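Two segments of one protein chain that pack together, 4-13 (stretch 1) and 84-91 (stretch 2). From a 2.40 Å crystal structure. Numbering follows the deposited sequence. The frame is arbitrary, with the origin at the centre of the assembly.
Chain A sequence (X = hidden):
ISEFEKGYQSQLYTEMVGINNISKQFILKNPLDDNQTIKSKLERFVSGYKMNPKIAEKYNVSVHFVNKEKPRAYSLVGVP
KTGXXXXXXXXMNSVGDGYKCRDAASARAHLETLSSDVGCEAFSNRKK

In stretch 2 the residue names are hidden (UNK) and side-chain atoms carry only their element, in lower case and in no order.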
# COMPACT_ATOMS: atom_id res chain seq x y z
N PHE A 4 3.29 17.69 10.82
CA PHE A 4 4.20 16.53 11.09
C PHE A 4 3.63 15.18 10.64
O PHE A 4 4.30 14.41 9.97
CB PHE A 4 4.58 16.45 12.58
CG PHE A 4 5.86 17.20 12.94
CD1 PHE A 4 5.90 18.03 14.07
CD2 PHE A 4 7.00 17.09 12.17
CE1 PHE A 4 7.09 18.71 14.40
CE2 PHE A 4 8.16 17.77 12.49
CZ PHE A 4 8.21 18.57 13.60
N GLU A 5 2.39 14.89 11.02
CA GLU A 5 1.80 13.63 10.65
C GLU A 5 1.61 13.61 9.15
O GLU A 5 1.66 12.54 8.55
CB GLU A 5 0.45 13.41 11.35
CG GLU A 5 -0.14 12.09 10.90
CD GLU A 5 -1.55 11.75 11.45
OE1 GLU A 5 -2.13 12.47 12.31
OE2 GLU A 5 -2.06 10.71 11.01
N LYS A 6 1.41 14.80 8.56
CA LYS A 6 1.30 14.99 7.10
C LYS A 6 2.59 14.68 6.39
O LYS A 6 2.56 14.06 5.35
CB LYS A 6 0.91 16.43 6.73
CG LYS A 6 -0.54 16.75 6.91
CD LYS A 6 -0.85 18.19 6.53
CE LYS A 6 -2.36 18.49 6.80
NZ LYS A 6 -2.71 19.97 6.80
N GLY A 7 3.71 15.13 6.94
CA GLY A 7 5.01 14.76 6.43
C GLY A 7 5.18 13.23 6.51
O GLY A 7 5.70 12.62 5.58
N TYR A 8 4.74 12.61 7.61
CA TYR A 8 4.87 11.15 7.74
C TYR A 8 4.04 10.39 6.69
O TYR A 8 4.48 9.38 6.15
CB TYR A 8 4.54 10.69 9.16
CG TYR A 8 5.62 11.00 10.19
CD1 TYR A 8 6.91 10.55 10.03
CD2 TYR A 8 5.33 11.73 11.34
CE1 TYR A 8 7.91 10.83 10.97
CE2 TYR A 8 6.31 12.03 12.28
CZ TYR A 8 7.61 11.56 12.09
OH TYR A 8 8.61 11.83 13.03
N GLN A 9 2.85 10.89 6.39
CA GLN A 9 2.01 10.33 5.36
C GLN A 9 2.65 10.48 3.96
O GLN A 9 2.43 9.62 3.05
CB GLN A 9 0.66 11.02 5.39
CG GLN A 9 -0.35 10.40 4.44
CD GLN A 9 -1.45 11.35 4.04
OE1 GLN A 9 -1.21 12.54 3.79
NE2 GLN A 9 -2.67 10.83 3.94
N SER A 10 3.39 11.57 3.76
CA SER A 10 4.13 11.74 2.51
C SER A 10 5.24 10.69 2.39
O SER A 10 5.34 10.00 1.38
CB SER A 10 4.70 13.14 2.36
OG SER A 10 3.66 14.11 2.25
N GLN A 11 6.06 10.55 3.42
CA GLN A 11 7.14 9.56 3.31
C GLN A 11 6.57 8.17 3.10
O GLN A 11 7.13 7.39 2.36
CB GLN A 11 8.07 9.60 4.52
CG GLN A 11 8.55 11.01 4.85
CD GLN A 11 9.54 11.03 6.00
OE1 GLN A 11 10.34 10.09 6.18
NE2 GLN A 11 9.48 12.08 6.79
N LEU A 12 5.48 7.84 3.80
CA LEU A 12 4.79 6.54 3.60
C LEU A 12 4.37 6.42 2.13
O LEU A 12 4.53 5.36 1.50
CB LEU A 12 3.55 6.45 4.51
CG LEU A 12 2.67 5.21 4.38
CD1 LEU A 12 3.46 3.95 4.80
CD2 LEU A 12 1.37 5.35 5.19
N TYR A 13 3.90 7.52 1.56
CA TYR A 13 3.45 7.45 0.20
C TYR A 13 4.65 7.04 -0.67
O TYR A 13 4.58 6.05 -1.43
CB TYR A 13 2.81 8.76 -0.27
CG TYR A 13 2.41 8.65 -1.72
CD1 TYR A 13 1.16 8.17 -2.08
CD2 TYR A 13 3.32 8.95 -2.75
CE1 TYR A 13 0.82 8.02 -3.40
CE2 TYR A 13 2.98 8.78 -4.05
CZ TYR A 13 1.74 8.32 -4.38
OH TYR A 13 1.39 8.18 -5.72
N UNK A 84 -1.80 4.48 18.11
CA UNK A 84 -0.76 5.50 18.10
C UNK A 84 -1.25 6.93 17.92
O UNK A 84 -0.44 7.87 17.98
c UNK A 84 0.27 5.24 17.00
c UNK A 84 0.74 3.80 17.06
o UNK A 84 -0.32 5.52 15.72
N UNK A 85 -2.55 7.12 17.71
CA UNK A 85 -3.07 8.46 17.53
C UNK A 85 -2.96 8.94 16.08
O UNK A 85 -3.51 9.98 15.71
N UNK A 86 -2.26 8.20 15.24
CA UNK A 86 -2.16 8.62 13.84
C UNK A 86 -3.35 8.06 13.07
O UNK A 86 -3.87 6.96 13.39
c UNK A 86 1.45 9.18 12.61
c UNK A 86 2.48 10.08 12.71
c UNK A 86 0.35 9.21 13.44
c UNK A 86 1.37 11.12 14.55
c UNK A 86 2.46 11.04 13.67
c UNK A 86 -0.80 8.20 13.25
o UNK A 86 3.55 11.92 13.73
c UNK A 86 0.31 10.19 14.42
N UNK A 87 -3.79 8.82 12.07
CA UNK A 87 -4.94 8.46 11.22
C UNK A 87 -4.67 8.43 9.69
O UNK A 87 -5.20 7.56 8.96
o UNK A 87 -5.62 10.78 11.30
c UNK A 87 -6.77 9.28 12.86
c UNK A 87 -6.11 9.45 11.45
N UNK A 88 -3.87 9.39 9.22
CA UNK A 88 -3.64 9.55 7.80
C UNK A 88 -3.10 8.24 7.27
O UNK A 88 -2.23 7.62 7.89
c UNK A 88 -4.41 12.51 7.42
c UNK A 88 -1.98 13.16 7.51
c UNK A 88 -2.63 10.69 7.50
c UNK A 88 -3.01 12.13 7.91
N UNK A 89 -3.58 7.86 6.09
CA UNK A 89 -3.19 6.59 5.49
C UNK A 89 -2.93 6.77 3.99
O UNK A 89 -3.02 7.89 3.48
o UNK A 89 -4.53 5.48 7.17
c UNK A 89 -4.26 5.54 5.76
N UNK A 90 -2.59 5.68 3.31
CA UNK A 90 -2.35 5.69 1.87
C UNK A 90 -2.85 4.36 1.31
O UNK A 90 -2.78 3.33 2.02
c UNK A 90 -0.35 7.23 2.06
c UNK A 90 -0.83 5.84 1.61
c UNK A 90 -0.46 5.58 0.18
N UNK A 91 -3.37 4.36 0.07
CA UNK A 91 -3.44 3.11 -0.68
C UNK A 91 -3.01 3.34 -2.12
O UNK A 91 -2.98 4.49 -2.59
c UNK A 91 -6.33 2.68 -2.75
c UNK A 91 -5.91 3.05 -1.41
c UNK A 91 -7.96 3.53 -4.40
c UNK A 91 -7.35 3.59 -3.14
c UNK A 91 -7.54 2.56 -5.26
c UNK A 91 -5.91 1.71 -3.67
c UNK A 91 -4.82 2.40 -0.59
c UNK A 91 -6.53 1.65 -4.90
n UNK A 91 -7.57 4.44 -2.08
c UNK A 91 -6.68 4.13 -1.06
O HOH W 1 -0.66 8.97 9.86
O HOH W 2 -4.55 11.48 13.63

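Position 84 carries three side-chain atoms, a carbon bearing one oxygen and one carbon, and it touches nothing on stretch 1. A beta-branched hydroxyl of this size is Thr 84.

Position 85 has no side-chain atoms, so it is glycine. Its backbone explains the choice: with phi at 85° and psi at -9°, a CB would be jammed against the carbonyl O of Thr 84.

Position 86 has one carbon leading to a six-carbon ring that bears an oxygen. The ring lies beneath the aliphatic part of Glu 5, whose CG sits 3.6 Å from the ring centroid and almost on its normal, and the ring oxygen comes within 3.0 Å of Tyr 8 CD2. A hydroxylated six-membered ring is Tyr 86. Its ring meets that of Tyr 8 obliquely, the planes at 44°.

Position 87 again shows a carbon bearing one oxygen and one carbon, its CB directed sideways. What stretch 1 uses here is the backbone: N donates to Glu 5 OE2 at 2.8 Å. The residue is Thr 87, and its OG1 donates to water 2 at 2.7 Å.

Position 88 has four carbons, forked at the second, with CB pointing toward the helix. One branch tip lies 3.8 Å from Lys 6 CA, and CB is 3.6 Å from Gln 9 NE2. The fork after an unbranched CB identifies Leu 88.

Position 89 holds one carbon and one oxygen, its CB directed away from stretch 1. It is Ser 89, whose OG donates to Thr 87 O at 2.8 Å, while its own carbonyl O faces the helix side chains.

Position 90 has a carbon carrying two more. One tip is 4.0 Å from Leu 12 CD2, the other 3.8 Å from Tyr 13 CD1. This beta-branched hydrocarbon is Val 90.

Position 91 carries fused five- and six-membered rings holding eight carbons and one nitrogen, and its CA-to-CB bond points away from the helix: Trp 91.

The contact joins apolar packing to backbone capture. Tyr 86, Leu 88 and Val 90 all direct CB toward the helix, beside Glu 5, Gln 9 and Tyr 13 respectively. Glu 5 OE2 accepts from both Thr 87 N and, at 2.9 Å, Leu 88 N, so a single carboxylate oxygen holds the loop ahead of the strand. Water 1 bridges that oxygen to Leu 88 O. Farther along, Gln 9 NE2 donates to Ser 89 O at 3.0 Å, tying down the strand's start.

Stretch 2 (84-91) TGYTLSVW
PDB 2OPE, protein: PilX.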